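Local atomic coordinates of glyceraldehyde-3-phosphate dehydrogenase (Sulfolobus solfataricus, PDB entry 1B7G), a protein that oxidises and phosphorylates glyceraldehyde 3-phosphate to 1,3-bisphosphoglycerate in glycolysis, using NAD or, with marked preference, NADP. Residues Lys176-Ser181 against Ala210-Thr215. The protein carries 1 engineered substitution. Residues are numbered along the deposited sequence; the frame is centred on the assembly and turned at random.
Sequences KGPINS and AVIAPT
The loop 176-181, irregular and with a cis peptide bond before P178, passes beside the last part of strand 205-213, coming closest where the CA atoms of I179 and P214 lie 5.6 Å apart. No hydrogen bond joins the two segments; two prolines carry most of the contact. The CB of P214 is directed at the loop, and its ring lies against three backbone carbonyls. Its CB sits 3.3 Å from O of P178 and 3.3 Å from O of I179, while its CD, on the other limb of the ring, is 3.4 Å from O of S181, all van der Waals contacts. P214 is also the centre of an inverse gamma turn, closed by a weak bond of 3.0 Å from N of T215 to O of A213, which bends the chain away from the strand direction. One residue pair is apolar: CG2 of I212 touches CD of P178 at 3.6 Å, the two side chains crossing obliquely. With chi1 at -73°, I212 holds CG2 anti to its backbone N, and this short branch, not CD1, meets the proline ring. A168 touches both residues of this pair, and I212 also packs on R166, which contributes to the phosphate-binding sites. N180, its CB directed away from 210-215, packs on N180 of the second subunit. This is surface packing in the C-terminal catalytic domain of the GAPDH fold, where the loop leading into strand 183-184, outermost of the mixed sheet within this chain, lies against the turn following its neighbour 205-213.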
# COMPACT_ATOMS: atom_id res chain seq x y z
N LYS A 176 -15.28 6.22 9.26
CA LYS A 176 -15.40 5.45 10.50
C LYS A 176 -14.32 5.84 11.50
O LYS A 176 -13.27 6.24 11.06
CB LYS A 176 -15.23 3.93 10.24
CG LYS A 176 -16.50 3.32 9.65
CD LYS A 176 -16.24 1.87 9.28
CE LYS A 176 -17.41 1.24 8.56
NZ LYS A 176 -17.30 -0.25 8.49
N GLY A 177 -14.67 5.79 12.79
CA GLY A 177 -13.65 6.11 13.79
C GLY A 177 -13.42 4.78 14.57
O GLY A 177 -13.79 3.70 14.09
N PRO A 178 -12.86 4.94 15.73
CA PRO A 178 -12.50 6.24 16.26
C PRO A 178 -11.16 6.80 15.84
O PRO A 178 -10.20 6.10 15.52
CB PRO A 178 -12.53 6.00 17.76
CG PRO A 178 -12.09 4.58 17.91
CD PRO A 178 -12.57 3.83 16.70
N ILE A 179 -11.10 8.14 15.84
CA ILE A 179 -9.92 8.90 15.50
C ILE A 179 -8.89 8.80 16.65
O ILE A 179 -7.69 8.67 16.44
CB ILE A 179 -10.18 10.40 15.34
CG1 ILE A 179 -11.16 10.79 14.21
CG2 ILE A 179 -8.85 11.12 14.98
CD1 ILE A 179 -11.46 12.27 14.15
N ASN A 180 -9.43 8.91 17.87
CA ASN A 180 -8.48 8.93 19.01
C ASN A 180 -9.17 8.41 20.26
O ASN A 180 -9.57 9.16 21.16
CB ASN A 180 -7.98 10.38 19.23
CG ASN A 180 -7.07 10.41 20.46
OD1 ASN A 180 -6.57 9.37 20.91
ND2 ASN A 180 -6.84 11.54 21.08
N SER A 181 -9.38 7.12 20.35
CA SER A 181 -10.00 6.51 21.54
C SER A 181 -9.61 5.03 21.53
O SER A 181 -9.37 4.50 20.45
CB SER A 181 -11.53 6.50 21.45
OG SER A 181 -12.14 6.18 22.72
N ALA A 210 -11.59 -8.20 23.54
CA ALA A 210 -11.15 -7.42 22.40
C ALA A 210 -11.43 -5.90 22.66
O ALA A 210 -12.43 -5.58 23.26
CB ALA A 210 -11.98 -7.80 21.17
N VAL A 211 -10.60 -5.11 22.03
CA VAL A 211 -10.66 -3.67 22.07
C VAL A 211 -10.30 -3.09 20.68
O VAL A 211 -9.47 -3.72 20.02
CB VAL A 211 -9.68 -3.11 23.11
CG1 VAL A 211 -8.24 -3.46 22.77
CG2 VAL A 211 -9.81 -1.58 23.19
N ILE A 212 -10.89 -1.99 20.35
CA ILE A 212 -10.62 -1.23 19.11
C ILE A 212 -9.65 -0.09 19.42
O ILE A 212 -9.80 0.62 20.41
CB ILE A 212 -11.90 -0.70 18.48
CG1 ILE A 212 -12.77 -1.78 17.81
CG2 ILE A 212 -11.67 0.45 17.44
CD1 ILE A 212 -14.20 -1.27 17.50
N ALA A 213 -8.58 -0.02 18.64
CA ALA A 213 -7.58 1.02 18.71
C ALA A 213 -7.74 1.89 17.43
O ALA A 213 -8.21 1.32 16.43
CB ALA A 213 -6.15 0.52 18.72
N PRO A 214 -7.25 3.11 17.44
CA PRO A 214 -7.35 4.02 16.29
C PRO A 214 -6.26 3.85 15.25
O PRO A 214 -5.42 4.71 15.02
CB PRO A 214 -7.31 5.42 16.92
CG PRO A 214 -6.56 5.26 18.17
CD PRO A 214 -6.64 3.80 18.61
N THR A 215 -6.17 2.63 14.71
CA THR A 215 -5.17 2.25 13.73
C THR A 215 -5.85 1.67 12.49
O THR A 215 -6.97 1.20 12.67
CB THR A 215 -4.12 1.28 14.27
OG1 THR A 215 -3.18 1.02 13.21
CG2 THR A 215 -4.69 -0.04 14.80